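Local coordinates for protein putative alpha-galactosidase (Bacteroides fragilis, PDB 4NZJ) that probably hydrolyses terminal, non-reducing alpha-D-galactose residues of alpha-D-galactosides, as a member of glycosyl hydrolase family 27, at residues D153-I158 against E202-K207; I381-D386 against C468-F473; E393-S398 against N432-L437. All blocks are in the same frame, centred on the assembly; numbering follows the deposited sequence.

In the fold
Three depths of burial are compared here. Contact 2 is buried: helix 378-384 of the barrel region meets strand 468-473 of the C-terminal beta domain through aliphatic tips alone. Contact 3 reaches the same sheet at its surface edge, where strand 393-397 meets a loop by van der Waals packing without a hydrogen bond. It is nested within the chain loop closed by contact 2, and the two touch at Phe473 and Leu437, their centres about 16 Å apart. Contact 1 is partly buried and lies across the chain's centre from both, about 42 Å from contact 2 between centres. There, within the barrel domain, two waters and a CH-pi contact do the joining.

Contact 1: residues D153-I158 against E202-K207; sequences DGHLQI and EETDAK
The loop bearing His155 and Leu156 passes beside the helical turn of Thr204 and Asp205, and the CA atoms of His155 and Asp205 come within 7.0 Å. Thr204 lays its methyl over one face of the imidazole, a CH-pi contact with CG2 3.9 Å from the centroid of the His155 ring and 27° off its normal. A rotamer with CG2 anti to the backbone N of Thr204 directs the methyl to the ring. The ring is also held by its ND1, hydrogen-bonded to Asp208 one turn further along the helix. Leu156 crosses Asp205 at about a right angle, its CD1 resting 3.4 Å from Asp205 OD2. Two waters complete the joint. One donates a hydrogen bond to Gly154 O and also bonds Thr204 OG1 at 2.9 Å; the other takes the Leu156 N-H and donates to Asp205 OD1 at 2.7 Å. Arg150 forms a salt bridge with Asp205 OD1, while Ser198 binds OD2. The contact joins the loop after strand 138-140 to the helix after the neighbouring strand 180-186. With no direct hydrogen bond between the segments, polar groups are matched through water, and the buried carboxylate draws support from several sides.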
loop_
_atom_site.group_PDB
_atom_site.type_symbol
_atom_site.label_atom_id
_atom_site.label_comp_id
_atom_site.label_asym_id
_atom_site.label_seq_id
_atom_site.Cartn_x
_atom_site.Cartn_y
_atom_site.Cartn_z
ATOM N N ASP A 153 34.654 -9.231 2.366
ATOM C CA ASP A 153 34.537 -8.400 3.572
ATOM C C ASP A 153 33.292 -8.676 4.429
ATOM O O ASP A 153 33.147 -8.092 5.501
ATOM C CB ASP A 153 34.611 -6.911 3.216
ATOM C CG ASP A 153 33.405 -6.411 2.422
ATOM O OD1 ASP A 153 32.464 -7.178 2.122
ATOM O OD2 ASP A 153 33.401 -5.209 2.094
ATOM N N GLY A 154 32.405 -9.554 3.963
ATOM C CA GLY A 154 31.242 -9.967 4.744
ATOM C C GLY A 154 29.978 -9.198 4.445
ATOM O O GLY A 154 28.957 -9.424 5.088
ATOM N N HIS A 155 30.036 -8.294 3.463
ATOM C CA HIS A 155 28.899 -7.439 3.123
ATOM C C HIS A 155 28.337 -7.743 1.739
ATOM O O HIS A 155 29.075 -8.126 0.827
ATOM C CB HIS A 155 29.325 -5.969 3.155
ATOM C CG HIS A 155 29.717 -5.487 4.513
ATOM N ND1 HIS A 155 28.882 -4.728 5.301
ATOM C CD2 HIS A 155 30.853 -5.663 5.229
ATOM C CE1 HIS A 155 29.484 -4.459 6.446
ATOM N NE2 HIS A 155 30.682 -5.014 6.425
ATOM N N LEU A 156 27.036 -7.526 1.590
ATOM C CA LEU A 156 26.404 -7.522 0.275
ATOM C C LEU A 156 27.128 -6.506 -0.596
ATOM O O LEU A 156 27.587 -5.468 -0.102
ATOM C CB LEU A 156 24.930 -7.155 0.391
ATOM C CG LEU A 156 24.056 -8.183 1.105
ATOM C CD1 LEU A 156 22.713 -7.557 1.458
ATOM C CD2 LEU A 156 23.881 -9.440 0.268
ATOM N N GLN A 157 27.258 -6.811 -1.881
ATOM C CA GLN A 157 27.908 -5.900 -2.818
ATOM C C GLN A 157 26.865 -5.233 -3.689
ATOM O O GLN A 157 26.151 -5.903 -4.412
ATOM C CB GLN A 157 28.886 -6.656 -3.705
ATOM C CG GLN A 157 30.001 -7.356 -2.959
ATOM C CD GLN A 157 30.978 -8.008 -3.912
ATOM O OE1 GLN A 157 31.929 -7.373 -4.365
ATOM N NE2 GLN A 157 30.745 -9.277 -4.231
ATOM N N ILE A 158 26.772 -3.912 -3.614
ATOM C CA ILE A 158 25.879 -3.170 -4.501
ATOM C C ILE A 158 26.405 -3.316 -5.927
ATOM O O ILE A 158 27.607 -3.239 -6.163
ATOM C CB ILE A 158 25.813 -1.676 -4.128
ATOM C CG1 ILE A 158 25.183 -1.494 -2.744
ATOM C CG2 ILE A 158 25.010 -0.905 -5.169
ATOM C CD1 ILE A 158 25.525 -0.175 -2.091
ATOM N N GLU A 202 22.170 -11.527 8.894
ATOM C CA GLU A 202 21.016 -10.644 9.038
ATOM C C GLU A 202 21.386 -9.322 9.706
ATOM O O GLU A 202 20.923 -8.256 9.279
ATOM C CB GLU A 202 19.901 -11.336 9.822
ATOM C CG GLU A 202 19.301 -12.544 9.105
ATOM C CD GLU A 202 20.026 -13.858 9.368
ATOM O OE1 GLU A 202 21.139 -13.852 9.949
ATOM O OE2 GLU A 202 19.479 -14.916 8.982
ATOM N N GLU A 203 22.218 -9.401 10.740
ATOM C CA GLU A 203 22.596 -8.222 11.504
ATOM C C GLU A 203 23.417 -7.270 10.634
ATOM O O GLU A 203 23.127 -6.069 10.566
ATOM C CB GLU A 203 23.364 -8.616 12.767
ATOM C CG GLU A 203 22.618 -9.590 13.677
ATOM C CD GLU A 203 23.084 -11.038 13.532
ATOM O OE1 GLU A 203 23.213 -11.543 12.387
ATOM O OE2 GLU A 203 23.320 -11.681 14.581
ATOM N N THR A 204 24.425 -7.805 9.952
ATOM C CA THR A 204 25.237 -7.007 9.031
ATOM C C THR A 204 24.377 -6.342 7.959
ATOM O O THR A 204 24.501 -5.143 7.692
ATOM C CB THR A 204 26.311 -7.874 8.340
ATOM O OG1 THR A 204 27.210 -8.389 9.326
ATOM C CG2 THR A 204 27.109 -7.068 7.319
ATOM N N ASP A 205 23.509 -7.124 7.339
ATOM C CA ASP A 205 22.725 -6.611 6.226
ATOM C C ASP A 205 21.749 -5.524 6.678
ATOM O O ASP A 205 21.641 -4.479 6.036
ATOM C CB ASP A 205 22.030 -7.751 5.485
ATOM C CG ASP A 205 23.017 -8.665 4.770
ATOM O OD1 ASP A 205 24.238 -8.407 4.824
ATOM O OD2 ASP A 205 22.569 -9.654 4.157
ATOM N N ALA A 206 21.078 -5.752 7.803
ATOM C CA ALA A 206 20.158 -4.758 8.353
ATOM C C ALA A 206 20.881 -3.446 8.673
ATOM O O ALA A 206 20.361 -2.361 8.380
ATOM C CB ALA A 206 19.469 -5.303 9.594
ATOM N N LYS A 207 22.070 -3.541 9.261
ATOM C CA LYS A 207 22.850 -2.348 9.595
ATOM C C LYS A 207 23.258 -1.601 8.330
ATOM O O LYS A 207 23.252 -0.369 8.300
ATOM C CB LYS A 207 24.079 -2.702 10.435
ATOM C CG LYS A 207 23.744 -3.079 11.867
ATOM C CD LYS A 207 23.118 -1.911 12.613
ATOM C CE LYS A 207 22.651 -2.308 14.003
ATOM N NZ LYS A 207 23.637 -3.188 14.689
HETATM O O HOH W 1 29.242 -9.759 7.842
HETATM O O HOH W 2 25.704 -6.419 3.708
#

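Contact 2: residues I381-D386 against C468-F473; sequences IAINQD and CKVYIF
Ile383 reaches from the last turn of helix 378-384 toward Val470 and Ile472, two residues on one face of strand 468-473. Its CB leaves the helix in the direction of the strand but touches nothing there, for the backbones are well separated: even the nearest CA atoms, those of Ile383 and Ile472, stand 9.5 Å apart. At CB the chain branches. CG2 is anti to the backbone N and stays short of the strand, whereas CG1 takes the position anti to the carbonyl carbon and, with chi2 extended at 167°, carries the chain outward. The terminal CD1 makes the closest contacts. Ile383 CD1 meets Val470 CG1 tip to tip at 4.0 Å and lies 4.3 Å from Ile472 CD1. Val470 CG1 and Ile472 CD1 are themselves 6.2 Å apart, and the tip of Ile383 touches both at once. Between the two segments the contacts are aliphatic, and no hydrogen bond crosses.

Polar bonds hold the helix end instead. Gln385, the first residue to leave helical geometry, donates from NE2 to Asn384 OD1 at 2.8 Å, with the acceptor in the plane of the Gln385 amide. The same Gln385 group also bonds Thr99 and Pro100, and Asn384 ND2 reaches Ser356 O, which ties the end of the helix to the barrel. On the strand, Cys468 packs on helix 341-353. Val470 and Ile472 lie on the helix-facing side of the sheet, while Tyr471 points the other way and packs on strand 458-463. This is the domain junction expected of a family 27 glycosidase, a helix near the end of the TIM-barrel part packed against one sheet of the C-terminal beta sandwich.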
loop_
_atom_site.group_PDB
_atom_site.type_symbol
_atom_site.label_atom_id
_atom_site.label_comp_id
_atom_site.label_asym_id
_atom_site.label_seq_id
_atom_site.Cartn_x
_atom_site.Cartn_y
_atom_site.Cartn_z
ATOM N N ILE A 381 -9.177 5.306 -1.934
ATOM C CA ILE A 381 -7.969 5.377 -1.123
ATOM C C ILE A 381 -8.302 5.740 0.328
ATOM O O ILE A 381 -7.733 5.167 1.265
ATOM C CB ILE A 381 -6.945 6.347 -1.730
ATOM C CG1 ILE A 381 -6.433 5.767 -3.053
ATOM C CG2 ILE A 381 -5.797 6.599 -0.762
ATOM C CD1 ILE A 381 -5.691 6.764 -3.911
ATOM N N ALA A 382 -9.235 6.672 0.525
ATOM C CA ALA A 382 -9.646 7.046 1.877
ATOM C C ALA A 382 -10.208 5.836 2.636
ATOM O O ALA A 382 -9.958 5.675 3.826
ATOM C CB ALA A 382 -10.662 8.175 1.840
ATOM N N ILE A 383 -10.949 4.989 1.936
ATOM C CA ILE A 383 -11.430 3.736 2.512
ATOM C C ILE A 383 -10.257 2.810 2.874
ATOM O O ILE A 383 -10.193 2.313 4.000
ATOM C CB ILE A 383 -12.436 3.039 1.573
ATOM C CG1 ILE A 383 -13.750 3.830 1.566
ATOM C CG2 ILE A 383 -12.669 1.596 2.000
ATOM C CD1 ILE A 383 -14.707 3.440 0.461
ATOM N N ASN A 384 -9.330 2.602 1.939
ATOM C CA ASN A 384 -8.119 1.794 2.212
ATOM C C ASN A 384 -7.352 2.277 3.437
ATOM O O ASN A 384 -6.861 1.479 4.244
ATOM C CB ASN A 384 -7.174 1.819 1.015
ATOM C CG ASN A 384 -5.913 0.991 1.242
ATOM O OD1 ASN A 384 -4.859 1.533 1.581
ATOM N ND2 ASN A 384 -6.016 -0.322 1.057
ATOM N N GLN A 385 -7.253 3.597 3.564
ATOM C CA GLN A 385 -6.460 4.229 4.614
ATOM C C GLN A 385 -7.255 4.517 5.899
ATOM O O GLN A 385 -6.751 5.166 6.811
ATOM C CB GLN A 385 -5.843 5.521 4.063
ATOM C CG GLN A 385 -4.889 5.299 2.898
ATOM C CD GLN A 385 -3.577 4.673 3.338
ATOM O OE1 GLN A 385 -2.755 5.321 3.993
ATOM N NE2 GLN A 385 -3.377 3.408 2.993
ATOM N N ASP A 386 -8.491 4.032 5.982
ATOM C CA ASP A 386 -9.309 4.284 7.169
ATOM C C ASP A 386 -8.577 3.828 8.430
ATOM O O ASP A 386 -8.070 2.712 8.477
ATOM C CB ASP A 386 -10.655 3.580 7.076
ATOM C CG ASP A 386 -11.573 3.944 8.227
ATOM O OD1 ASP A 386 -12.172 5.042 8.187
ATOM O OD2 ASP A 386 -11.682 3.152 9.189
ATOM N N CYS A 468 -17.507 -3.154 -9.956
ATOM C CA CYS A 468 -17.647 -3.034 -8.521
ATOM C C CYS A 468 -18.111 -1.619 -8.212
ATOM O O CYS A 468 -17.434 -0.653 -8.581
ATOM C CB CYS A 468 -16.309 -3.304 -7.853
ATOM S SG CYS A 468 -16.367 -3.278 -6.054
ATOM N N LYS A 469 -19.283 -1.491 -7.594
ATOM C CA LYS A 469 -19.753 -0.199 -7.105
ATOM C C LYS A 469 -19.690 -0.186 -5.591
ATOM O O LYS A 469 -20.016 -1.184 -4.935
ATOM C CB LYS A 469 -21.169 0.108 -7.583
ATOM C CG LYS A 469 -21.230 0.520 -9.043
ATOM C CD LYS A 469 -22.644 0.863 -9.474
ATOM C CE LYS A 469 -22.672 1.338 -10.914
ATOM N NZ LYS A 469 -24.035 1.717 -11.355
ATOM N N VAL A 470 -19.266 0.946 -5.044
ATOM C CA VAL A 470 -19.041 1.078 -3.612
ATOM C C VAL A 470 -19.910 2.190 -3.034
ATOM O O VAL A 470 -20.139 3.234 -3.667
ATOM C CB VAL A 470 -17.551 1.350 -3.310
ATOM C CG1 VAL A 470 -17.304 1.476 -1.811
ATOM C CG2 VAL A 470 -16.679 0.261 -3.914
ATOM N N TYR A 471 -20.398 1.940 -1.824
ATOM C CA TYR A 471 -21.284 2.835 -1.106
ATOM C C TYR A 471 -20.836 2.925 0.342
ATOM O O TYR A 471 -20.223 1.995 0.857
ATOM C CB TYR A 471 -22.714 2.296 -1.161
ATOM C CG TYR A 471 -23.223 2.095 -2.565
ATOM C CD1 TYR A 471 -22.947 0.924 -3.262
ATOM C CD2 TYR A 471 -23.955 3.087 -3.211
ATOM C CE1 TYR A 471 -23.397 0.742 -4.557
ATOM C CE2 TYR A 471 -24.409 2.911 -4.509
ATOM C CZ TYR A 471 -24.124 1.734 -5.174
ATOM O OH TYR A 471 -24.566 1.539 -6.462
ATOM N N ILE A 472 -21.117 4.047 0.993
ATOM C CA ILE A 472 -20.876 4.163 2.431
ATOM C C ILE A 472 -22.207 4.410 3.128
ATOM O O ILE A 472 -22.871 5.418 2.883
ATOM C CB ILE A 472 -19.856 5.271 2.784
ATOM C CG1 ILE A 472 -18.543 5.048 2.038
ATOM C CG2 ILE A 472 -19.613 5.297 4.291
ATOM C CD1 ILE A 472 -17.508 6.133 2.267
ATOM N N PHE A 473 -22.590 3.474 3.995
ATOM C CA PHE A 473 -23.877 3.518 4.676
ATOM C C PHE A 473 -23.737 4.074 6.086
ATOM O O PHE A 473 -22.821 3.698 6.815
ATOM C CB PHE A 473 -24.486 2.111 4.758
ATOM C CG PHE A 473 -25.117 1.636 3.476
ATOM C CD1 PHE A 473 -24.341 1.131 2.450
ATOM C CD2 PHE A 473 -26.498 1.668 3.309
ATOM C CE1 PHE A 473 -24.920 0.678 1.273
ATOM C CE2 PHE A 473 -27.083 1.213 2.137
ATOM C CZ PHE A 473 -26.292 0.720 1.119
#

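Contact 3: residues E393-S398 against N432-L437; sequences ERSIRS and NTIADL
A classic beta bulge in strand 393-397 puts two consecutive residues, Ser395 and Ile396, opposite Ile403, and it turns both toward Thr433 and Ile434 of a loop. Ser395 carries near-helical backbone angles (-68/-34°), which is how the strand takes up its extra residue and sends neighbouring side chains to one side. Ser395 meets the loop with carbon more than with oxygen: in the conformer described here, Ile434 CD1 lies 3.5 Å from Ser395 CB and 4.1 Å from its OG. Ile434 itself does not point straight at the strand; its end comes nearer because the chain folds at both torsions, with CG1 beside the backbone N and chi2 at -63°.

Strand 393-397 is an edge strand of the antiparallel sheet in the C-terminal beta sandwich, paired with strand 401-407, and the loop of residues 432-437 links strands 425-430 and 441-444 alongside that edge. The strand's two sides differ. Away from the loop, Arg394 and Arg397 both form salt bridges with Glu301 of helix 296-303, and Arg397 CD lies 3.6 Å above the plane of the Arg394 guanidinium, over its centre. This side fastens the sheet edge to the barrel, while the other meets the loop by van der Waals contact, without a hydrogen bond between the segments.

Ile396 supplies the longer reach. With its outer torsion extended, Ile396 CD1 comes 3.6 Å from Thr433 O and 4.0 Å from Thr433 CG2, crossing that side chain at about a right angle. Ile396 CD1 also lies 4.2 Å from Ile434 CD1, so one carbon touches both loop residues. The hydroxyl of Thr433 serves its own loop, bonding the backbone N of Asn430.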
loop_
_atom_site.group_PDB
_atom_site.type_symbol
_atom_site.label_atom_id
_atom_site.label_comp_id
_atom_site.label_asym_id
_atom_site.label_seq_id
_atom_site.Cartn_x
_atom_site.Cartn_y
_atom_site.Cartn_z
ATOM N N GLU A 393 -14.872 -7.888 5.075
ATOM C CA GLU A 393 -15.336 -9.263 5.015
ATOM C C GLU A 393 -16.162 -9.430 3.757
ATOM O O GLU A 393 -16.908 -8.522 3.375
ATOM C CB GLU A 393 -16.206 -9.585 6.223
ATOM C CG GLU A 393 -15.443 -9.706 7.532
ATOM C CD GLU A 393 -16.372 -9.881 8.716
ATOM O OE1 GLU A 393 -16.993 -8.884 9.136
ATOM O OE2 GLU A 393 -16.483 -11.013 9.231
ATOM N N ARG A 394 -16.042 -10.589 3.116
ATOM C CA ARG A 394 -16.932 -10.926 2.017
ATOM C C ARG A 394 -18.146 -11.600 2.639
ATOM O O ARG A 394 -18.175 -12.818 2.845
ATOM C CB ARG A 394 -16.245 -11.816 0.983
ATOM C CG ARG A 394 -17.133 -12.112 -0.219
ATOM C CD ARG A 394 -16.420 -12.941 -1.264
ATOM N NE ARG A 394 -16.037 -14.249 -0.744
ATOM C CZ ARG A 394 -15.246 -15.118 -1.376
ATOM N NH1 ARG A 394 -14.733 -14.824 -2.560
ATOM N NH2 ARG A 394 -14.965 -16.283 -0.818
ATOM N N SER A 395 -19.143 -10.779 2.961
ATOM C CA SER A 395 -20.327 -11.227 3.683
ATOM C C SER A 395 -21.196 -12.166 2.860
ATOM O O SER A 395 -21.857 -13.055 3.413
ATOM C CB SER A 395 -21.156 -10.024 4.130
ATOM O OG SER A 395 -20.386 -9.177 4.964
ATOM N N ILE A 396 -21.237 -11.936 1.552
ATOM C CA ILE A 396 -21.964 -12.794 0.633
ATOM C C ILE A 396 -21.115 -13.072 -0.607
ATOM O O ILE A 396 -20.594 -12.146 -1.225
ATOM C CB ILE A 396 -23.305 -12.162 0.190
ATOM C CG1 ILE A 396 -24.152 -11.797 1.413
ATOM C CG2 ILE A 396 -24.070 -13.112 -0.723
ATOM C CD1 ILE A 396 -25.480 -11.146 1.082
ATOM N N ARG A 397 -20.985 -14.351 -0.953
ATOM C CA ARG A 397 -20.430 -14.759 -2.240
ATOM C C ARG A 397 -21.523 -15.519 -2.969
ATOM O O ARG A 397 -21.711 -16.720 -2.760
ATOM C CB ARG A 397 -19.183 -15.648 -2.085
ATOM C CG ARG A 397 -18.464 -15.857 -3.415
ATOM C CD ARG A 397 -17.583 -17.098 -3.464
ATOM N NE ARG A 397 -16.867 -17.113 -4.738
ATOM C CZ ARG A 397 -17.384 -17.502 -5.902
ATOM N NH1 ARG A 397 -18.628 -17.963 -5.988
ATOM N NH2 ARG A 397 -16.635 -17.442 -7.001
ATOM N N SER A 398 -22.270 -14.810 -3.810
ATOM C CA SER A 398 -23.372 -15.416 -4.533
ATOM C C SER A 398 -22.869 -15.978 -5.862
ATOM O O SER A 398 -21.676 -15.912 -6.168
ATOM C CB SER A 398 -24.516 -14.407 -4.746
ATOM O OG SER A 398 -24.236 -13.502 -5.793
ATOM N N ASN A 432 -32.306 -6.371 4.943
ATOM C CA ASN A 432 -31.967 -7.769 5.224
ATOM C C ASN A 432 -30.732 -8.307 4.496
ATOM O O ASN A 432 -30.363 -9.464 4.690
ATOM C CB ASN A 432 -33.164 -8.675 4.930
ATOM C CG ASN A 432 -34.332 -8.420 5.860
ATOM O OD1 ASN A 432 -34.154 -8.050 7.021
ATOM N ND2 ASN A 432 -35.532 -8.626 5.357
ATOM N N THR A 433 -30.079 -7.491 3.675
ATOM C CA THR A 433 -28.921 -7.981 2.923
ATOM C C THR A 433 -27.752 -8.311 3.851
ATOM O O THR A 433 -27.172 -9.400 3.771
ATOM C CB THR A 433 -28.465 -6.968 1.859
ATOM O OG1 THR A 433 -29.577 -6.633 1.024
ATOM C CG2 THR A 433 -27.341 -7.559 1.000
ATOM N N ILE A 434 -27.422 -7.352 4.714
ATOM C CA ILE A 434 -26.316 -7.428 5.673
ATOM C C ILE A 434 -26.822 -6.944 7.034
ATOM O O ILE A 434 -27.653 -6.039 7.080
ATOM C CB ILE A 434 -25.162 -6.481 5.267
ATOM C CG1 ILE A 434 -24.680 -6.760 3.840
ATOM C CG2 ILE A 434 -24.000 -6.594 6.242
ATOM C CD1 ILE A 434 -24.098 -8.143 3.652
ATOM N N ALA A 435 -26.290 -7.492 8.119
ATOM C CA ALA A 435 -26.691 -7.072 9.457
ATOM C C ALA A 435 -26.211 -5.651 9.737
ATOM O O ALA A 435 -25.120 -5.266 9.314
ATOM C CB ALA A 435 -26.137 -8.031 10.500
ATOM N N ASP A 436 -27.050 -4.877 10.424
ATOM C CA ASP A 436 -26.682 -3.547 10.929
ATOM C C ASP A 436 -26.257 -2.579 9.828
ATOM O O ASP A 436 -25.270 -1.858 9.975
ATOM C CB ASP A 436 -25.572 -3.666 11.983
ATOM C CG ASP A 436 -25.940 -4.611 13.112
ATOM O OD1 ASP A 436 -27.034 -4.449 13.693
ATOM O OD2 ASP A 436 -25.130 -5.514 13.420
ATOM N N LEU A 437 -27.010 -2.560 8.733
ATOM C CA LEU A 437 -26.738 -1.649 7.628
ATOM C C LEU A 437 -27.729 -0.490 7.666
ATOM O O LEU A 437 -28.930 -0.688 7.501
ATOM C CB LEU A 437 -26.827 -2.387 6.291
ATOM C CG LEU A 437 -26.222 -1.663 5.086
ATOM C CD1 LEU A 437 -24.713 -1.540 5.223
ATOM C CD2 LEU A 437 -26.592 -2.380 3.799
#